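Long-range contact in actin-binding protein, cofilin/tropomyosin family protein, putative (Entamoeba histolytica, PDB 4LIZ), which binds actin filaments and stabilises them, and may contribute to phagocytosis and pseudopod formation: residues A[1-13]-A[97-109]. Numbering follows the deposited sequence. Where two conformers were deposited one is given.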
HETATM    1  N   MSE A   1       1.586  18.910  -0.496  1.00 30.00           N
HETATM    2  CA  MSE A   1       1.147  19.511   0.742  1.00 30.00           C
HETATM    3  C   MSE A   1       1.903  18.974   1.975  1.00 30.00           C
HETATM    4  O   MSE A   1       2.058  19.636   2.929  1.00 30.00           O
HETATM    5  CB  MSE A   1      -0.349  19.254   0.924  1.00 20.00           C
HETATM    6  CG  MSE A   1      -1.217  19.949  -0.112  1.00 20.00           C
HETATM    7 SE   MSE A   1      -1.057  21.860  -0.128  1.00 20.00          SE
HETATM    8  CE  MSE A   1      -1.848  22.221   1.616  1.00 20.00           C
ATOM      9  N   SER A   2       2.291  17.806   2.116  1.00 23.63           N
ATOM     10  CA  SER A   2       2.902  17.259   3.309  1.00 20.22           C
ATOM     11  C   SER A   2       4.331  17.668   3.700  1.00 21.16           C
ATOM     12  O   SER A   2       4.706  17.504   4.767  1.00 23.72           O
ATOM     13  CB  SER A   2       2.811  15.734   3.305  1.00 20.50           C
ATOM     14  OG  SER A   2       3.789  15.178   2.505  1.00 19.88           O
ATOM     15  N   GLY A   3       5.117  18.070   2.745  1.00 24.14           N
ATOM     16  CA  GLY A   3       6.517  18.325   2.968  1.00 25.83           C
ATOM     17  C   GLY A   3       7.429  17.120   2.941  1.00 29.75           C
ATOM     18  O   GLY A   3       8.550  17.203   3.346  1.00 31.05           O
ATOM     19  N   PHE A   4       6.902  15.972   2.547  1.00 22.36           N
ATOM     20  CA  PHE A   4       7.700  14.769   2.469  1.00 19.78           C
ATOM     21  C   PHE A   4       8.251  14.592   1.062  1.00 20.83           C
ATOM     22  O   PHE A   4       7.565  14.872   0.135  1.00 20.96           O
ATOM     23  CB  PHE A   4       6.844  13.542   2.833  1.00 19.53           C
ATOM     24  CG  PHE A   4       6.836  13.228   4.283  1.00 20.06           C
ATOM     25  CD1 PHE A   4       6.134  14.016   5.162  1.00 20.32           C
ATOM     26  CD2 PHE A   4       7.550  12.200   4.770  1.00 19.35           C
ATOM     27  CE1 PHE A   4       6.152  13.747   6.499  1.00 23.75           C
ATOM     28  CE2 PHE A   4       7.557  11.927   6.099  1.00 24.56           C
ATOM     29  CZ  PHE A   4       6.863  12.702   6.968  1.00 22.40           C
ATOM     30  N   ASP A   5       9.490  14.112   0.979  1.00 19.53           N
ATOM     31  CA  ASP A   5      10.117  13.705  -0.268  1.00 19.77           C
ATOM     32  C   ASP A   5       9.552  12.329  -0.674  1.00 15.21           C
ATOM     33  O   ASP A   5       9.758  11.371   0.014  1.00 17.70           O
ATOM     34  CB  ASP A   5      11.616  13.676  -0.048  1.00 19.79           C
ATOM     35  CG  ASP A   5      12.416  13.074  -1.231  1.00 24.01           C
ATOM     36  OD1 ASP A   5      11.873  12.762  -2.261  1.00 22.52           O
ATOM     37  OD2 ASP A   5      13.653  13.062  -1.074  1.00 27.68           O
ATOM     38  N   LEU A   6       8.879  12.349  -1.804  1.00 16.17           N
ATOM     39  CA  LEU A   6       8.249  11.121  -2.400  1.00 15.46           C
ATOM     40  C   LEU A   6       8.974  10.569  -3.607  1.00 14.89           C
ATOM     41  O   LEU A   6       8.436   9.761  -4.357  1.00 15.99           O
ATOM     42  CB  LEU A   6       6.756  11.358  -2.735  1.00 18.94           C
ATOM     43  CG  LEU A   6       5.829  11.827  -1.638  1.00 21.28           C
ATOM     44  CD1 LEU A   6       4.388  11.782  -2.100  1.00 25.14           C
ATOM     45  CD2 LEU A   6       6.090  11.135  -0.341  1.00 22.75           C
ATOM     46  N   SER A   7      10.231  11.028  -3.800  1.00 17.84           N
ATOM     47  CA  SER A   7      11.048  10.609  -4.940  1.00 17.70           C
ATOM     48  C   SER A   7      11.171   9.092  -5.120  1.00 16.43           C
ATOM     49  O   SER A   7      11.410   8.636  -6.269  1.00 19.89           O
ATOM     50  CB  SER A   7      12.401  11.296  -4.899  1.00 18.30           C
ATOM     51  OG  SER A   7      13.164  11.006  -3.827  1.00 20.13           O
ATOM     52  N   GLU A   8      11.117   8.331  -4.059  1.00 15.56           N
ATOM     53  CA  GLU A   8      11.248   6.869  -4.072  1.00 14.68           C
ATOM     54  C   GLU A   8       9.997   6.117  -4.472  1.00 13.02           C
ATOM     55  O   GLU A   8      10.023   4.909  -4.597  1.00 14.43           O
ATOM     56  CB  GLU A   8      11.840   6.298  -2.784  1.00 16.83           C
ATOM     57  CG  GLU A   8      13.214   6.776  -2.392  1.00 18.79           C
ATOM     58  CD  GLU A   8      14.229   6.112  -3.303  1.00 21.20           C
ATOM     59  OE1 GLU A   8      14.205   4.860  -3.392  1.00 20.76           O
ATOM     60  OE2 GLU A   8      14.960   6.866  -3.898  1.00 23.94           O
ATOM     61  N   VAL A   9       8.873   6.789  -4.605  1.00 13.60           N
ATOM     62  CA  VAL A   9       7.576   6.132  -4.772  1.00 13.32           C
ATOM     63  C   VAL A   9       7.227   5.676  -6.161  1.00 11.98           C
ATOM     64  O   VAL A   9       6.732   4.604  -6.401  1.00 13.05           O
ATOM     65  CB  VAL A   9       6.425   6.996  -4.134  1.00 14.17           C
ATOM     66  CG1 VAL A   9       5.078   6.318  -4.332  1.00 13.62           C
ATOM     67  CG2 VAL A   9       6.726   7.283  -2.677  1.00 15.78           C
ATOM     68  N   ALA A  10       7.391   6.624  -7.148  1.00 12.82           N
ATOM     69  CA  ALA A  10       6.882   6.354  -8.455  1.00 13.34           C
ATOM     70  C   ALA A  10       7.486   5.118  -9.167  1.00 11.32           C
ATOM     71  O   ALA A  10       6.805   4.420  -9.902  1.00 12.57           O
ATOM     72  CB  ALA A  10       7.002   7.608  -9.335  1.00 14.50           C
ATOM     73  N   GLY A  11       8.766   4.966  -8.953  1.00 13.29           N
ATOM     74  CA  GLY A  11       9.451   3.846  -9.591  1.00 13.32           C
ATOM     75  C   GLY A  11       8.895   2.466  -9.299  1.00 11.12           C
ATOM     76  O   GLY A  11       8.483   1.678 -10.152  1.00 13.10           O
ATOM     77  N   PRO A  12       8.854   2.171  -7.960  1.00 11.16           N
ATOM     78  CA  PRO A  12       8.303   0.898  -7.636  1.00 10.60           C
ATOM     79  C   PRO A  12       6.817   0.721  -7.936  1.00 10.24           C
ATOM     80  O   PRO A  12       6.379  -0.377  -8.191  1.00 12.32           O
ATOM     81  CB  PRO A  12       8.548   0.792  -6.088  1.00 13.12           C
ATOM     82  CG  PRO A  12       9.650   1.714  -5.853  1.00 12.92           C
ATOM     83  CD  PRO A  12       9.539   2.841  -6.833  1.00 11.17           C
ATOM     84  N   VAL A  13       6.021   1.776  -7.864  1.00 12.19           N
ATOM     85  CA  VAL A  13       4.616   1.735  -8.253  1.00 12.76           C
ATOM     86  C   VAL A  13       4.473   1.293  -9.747  1.00 11.27           C
ATOM     87  O   VAL A  13       3.723   0.423 -10.030  1.00 12.93           O
ATOM     88  CB  VAL A  13       3.985   3.140  -7.937  1.00 14.01           C
ATOM     89  CG1 VAL A  13       2.600   3.248  -8.603  1.00 14.14           C
ATOM     90  CG2 VAL A  13       3.885   3.334  -6.419  1.00 15.67           C
ATOM     91  N   VAL A  97       0.371  13.244  10.898  1.00 13.79           N
ATOM     92  CA  VAL A  97       0.721  13.569   9.493  1.00 15.24           C
ATOM     93  C   VAL A  97       0.127  12.592   8.519  1.00 12.63           C
ATOM     94  O   VAL A  97       0.151  12.814   7.305  1.00 13.69           O
ATOM     95  CB  VAL A  97       2.230  13.752   9.295  1.00 16.51           C
ATOM     96  CG1 VAL A  97       2.915  12.407   9.030  1.00 16.83           C
ATOM     97  CG2 VAL A  97       2.491  14.767   8.233  1.00 21.30           C
HETATM   98  N   MSE A  98      -0.421  11.481   8.961  1.00 12.99           N
HETATM   99  CA  MSE A  98      -0.884  10.436   8.118  1.00 12.82           C
HETATM  100  C   MSE A  98      -1.791  10.889   7.014  1.00 13.67           C
HETATM  101  O   MSE A  98      -1.633  10.596   5.814  1.00 13.53           O
HETATM  102  CB  MSE A  98      -1.465   9.248   8.850  1.00 13.86           C
HETATM  103  CG  MSE A  98      -2.176   8.254   7.991  1.00 12.86           C
HETATM  104 SE   MSE A  98      -0.944   7.456   6.690  0.76 14.85          SE
HETATM  105  CE  MSE A  98      -0.580   5.740   7.530  1.00 15.17           C
ATOM    106  N   SER A  99      -2.850  11.674   7.321  1.00 12.78           N
ATOM    107  CA  SER A  99      -3.747  11.922   6.266  1.00 11.31           C
ATOM    108  C   SER A  99      -3.140  12.841   5.192  1.00 11.54           C
ATOM    109  O   SER A  99      -3.427  12.629   3.993  1.00 12.84           O
ATOM    110  CB  SER A  99      -5.101  12.604   6.761  1.00 12.44           C
ATOM    111  OG  SER A  99      -5.870  11.678   7.533  1.00 12.83           O
ATOM    112  N   ILE A 100      -2.439  13.893   5.561  1.00 12.48           N
ATOM    113  CA  ILE A 100      -1.868  14.837   4.572  1.00 13.76           C
ATOM    114  C   ILE A 100      -0.780  14.040   3.748  1.00 13.53           C
ATOM    115  O   ILE A 100      -0.731  14.191   2.511  1.00 13.91           O
ATOM    116  CB  ILE A 100      -1.343  16.120   5.177  1.00 14.62           C
ATOM    117  CG1 ILE A 100      -1.115  17.149   4.128  1.00 15.72           C
ATOM    118  CG2 ILE A 100      -0.220  15.938   6.103  1.00 13.63           C
ATOM    119  CD1 ILE A 100      -0.881  18.525   4.651  1.00 17.67           C
ATOM    120  N   LEU A 101      -0.019  13.179   4.429  1.00 13.01           N
ATOM    121  CA  LEU A 101       1.039  12.416   3.702  1.00 13.07           C
ATOM    122  C   LEU A 101       0.322  11.458   2.771  1.00 14.11           C
ATOM    123  O   LEU A 101       0.730  11.267   1.602  1.00 13.55           O
ATOM    124  CB  LEU A 101       1.856  11.731   4.674  1.00 12.32           C
ATOM    125  CG  LEU A 101       2.966  10.786   4.106  1.00 12.91           C
ATOM    126  CD1 LEU A 101       3.821  11.509   3.103  1.00 14.86           C
ATOM    127  CD2 LEU A 101       3.779  10.265   5.256  1.00 14.10           C
ATOM    128  N   LYS A 102      -0.682  10.731   3.209  1.00 13.15           N
ATOM    129  CA  LYS A 102      -1.483   9.791   2.418  1.00 12.91           C
ATOM    130  C   LYS A 102      -2.011  10.459   1.147  1.00 13.56           C
ATOM    131  O   LYS A 102      -2.004   9.866   0.080  1.00 14.72           O
ATOM    132  CB  LYS A 102      -2.633   9.258   3.288  1.00 13.71           C
ATOM    133  CG  LYS A 102      -3.504   8.282   2.623  1.00 15.63           C
ATOM    134  CD  LYS A 102      -4.873   8.123   3.459  1.00 14.92           C
ATOM    135  CE  LYS A 102      -4.663   7.689   4.851  1.00 15.43           C
ATOM    136  NZ  LYS A 102      -5.950   7.416   5.535  1.00 16.37           N
ATOM    137  N   GLY A 103      -2.505  11.701   1.261  1.00 14.69           N
ATOM    138  CA  GLY A 103      -3.021  12.392   0.122  1.00 16.42           C
ATOM    139  C   GLY A 103      -1.927  12.589  -0.916  1.00 14.97           C
ATOM    140  O   GLY A 103      -2.186  12.427  -2.139  1.00 18.31           O
ATOM    141  N   ASP A 104      -0.753  12.991  -0.484  1.00 15.66           N
ATOM    142  CA  ASP A 104       0.408  13.205  -1.402  1.00 15.40           C
ATOM    143  C   ASP A 104       0.744  11.837  -2.025  1.00 16.42           C
ATOM    144  O   ASP A 104       1.020  11.758  -3.262  1.00 17.13           O
ATOM    145  CB  ASP A 104       1.540  13.746  -0.690  1.00 17.90           C
ATOM    146  CG  ASP A 104       1.429  15.246  -0.347  1.00 21.58           C
ATOM    147  OD1 ASP A 104       0.472  15.898  -0.781  1.00 25.86           O
ATOM    148  OD2 ASP A 104       2.381  15.671   0.270  1.00 25.29           O
ATOM    149  N   VAL A 105       0.793  10.765  -1.255  1.00 14.45           N
ATOM    150  CA  VAL A 105       1.143   9.461  -1.772  1.00 14.63           C
ATOM    151  C   VAL A 105       0.138   9.005  -2.807  1.00 17.92           C
ATOM    152  O   VAL A 105       0.498   8.478  -3.863  1.00 15.49           O
ATOM    153  CB  VAL A 105       1.267   8.441  -0.640  1.00 14.08           C
ATOM    154  CG1 VAL A 105       1.331   6.974  -1.167  1.00 14.89           C
ATOM    155  CG2 VAL A 105       2.425   8.754   0.263  1.00 13.96           C
ATOM    156  N   LYS A 106      -1.148   9.218  -2.593  1.00 16.38           N
ATOM    157  CA  LYS A 106      -2.175   8.884  -3.540  1.00 18.14           C
ATOM    158  C   LYS A 106      -2.126   9.700  -4.781  1.00 19.33           C
ATOM    159  O   LYS A 106      -2.573   9.147  -5.839  1.00 21.54           O
ATOM    160  CB  LYS A 106      -3.579   9.007  -2.870  1.00 17.09           C
ATOM    161  CG  LYS A 106      -3.917   7.970  -1.854  1.00 18.21           C
ATOM    162  CD  LYS A 106      -5.195   8.290  -1.010  1.00 19.83           C
ATOM    163  CE  LYS A 106      -6.374   8.461  -1.815  1.00 19.93           C
ATOM    164  NZ  LYS A 106      -7.531   8.666  -0.922  1.00 19.33           N
ATOM    165  N   ASN A 107      -1.575  10.886  -4.773  1.00 19.07           N
ATOM    166  CA  ASN A 107      -1.315  11.487  -6.062  0.50 23.03           C
ATOM    167  C   ASN A 107      -0.257  10.906  -6.964  1.00 21.79           C
ATOM    168  O   ASN A 107      -0.283  11.073  -8.147  1.00 23.16           O
ATOM    169  CB  ASN A 107      -0.993  12.932  -5.835  0.50 30.97           C
ATOM    170  CG  ASN A 107      -2.230  13.673  -5.436  0.50 43.39           C
ATOM    171  OD1 ASN A 107      -3.364  13.215  -5.743  0.50 49.28           O
ATOM    172  ND2 ASN A 107      -2.066  14.749  -4.681  0.50 53.58           N
ATOM    173  N   VAL A 108       0.596  10.097  -6.393  1.00 17.72           N
ATOM    174  CA  VAL A 108       1.536   9.320  -7.185  1.00 17.61           C
ATOM    175  C   VAL A 108       0.943   7.956  -7.466  1.00 20.69           C
ATOM    176  O   VAL A 108       1.086   7.446  -8.619  1.00 25.72           O
ATOM    177  CB  VAL A 108       2.886   9.154  -6.430  1.00 21.21           C
ATOM    178  CG1 VAL A 108       3.890   8.256  -7.217  1.00 22.65           C
ATOM    179  CG2 VAL A 108       3.441  10.487  -6.004  1.00 23.50           C
ATOM    180  N   ILE A 109       0.384   7.334  -6.447  1.00 16.77           N
ATOM    181  CA  ILE A 109      -0.305   5.968  -6.441  1.00 21.64           C
ATOM    182  C   ILE A 109      -1.778   6.272  -6.699  1.00 27.19           C
ATOM    183  O   ILE A 109      -2.669   6.262  -5.810  1.00 25.62           O
ATOM    184  CB  ILE A 109      -0.196   5.172  -5.141  1.00 21.41           C
ATOM    185  CG1 ILE A 109       1.186   5.184  -4.671  1.00 19.46           C
ATOM    186  CG2 ILE A 109      -0.816   3.744  -5.309  1.00 25.84           C
ATOM    187  CD1 ILE A 109       1.407   4.242  -3.499  1.00 22.65           C
TER
HETATM  188  O   HOH W   1       5.141  15.915  -0.814  1.00 33.11           O
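Leu-6 lays CD1 on the helix backbone, 3.6 Å from Asp-104 O, with CD2 near Leu-101 CD1. The same CD1 lies 4.2 Å from CG2 of Val-108, whose two methyls divide the work. With CG1 anti to the backbone N (chi1 177°), Val-108 sets that methyl 3.7 Å from Val-9 CG1 and 3.8 Å from Ala-10 CB. In this ADF-homology (cofilin-type) fold, the N-terminal segment runs along helix 92-108 on one side of the central mixed sheet, also touching strand 37-44 through Leu-6. The nearest CA pairs, Ser-2 with Leu-101, Leu-6 with Val-105 and Ala-10 with Val-108, advance in the same direction along both segments. Leu-101 CD2 stands over the Phe-4 ring centre, 4.1 Å from the centroid and 5° off the normal, a CH-pi contact. Near the start of the chain Asp-104 uses both carboxylate oxygens. Its OD1 turns the syn lone pair to the N-terminal ammonium group, presumably protonated, in a salt bridge of 3.2 Å to Met-1 N. Ser-2 N reaches OD2 of Asp-104 on the syn side at 2.8 Å with an N-H...O angle of 159°, and Ser-2 OG comes to that oxygen on the anti side at 2.7 Å. Both donors lie on one face of the carboxylate, tilted out of its plane, and a water bridges OD2 to Phe-4 O. Ser-2 OG also accepts from Phe-4 N, closing an ST turn.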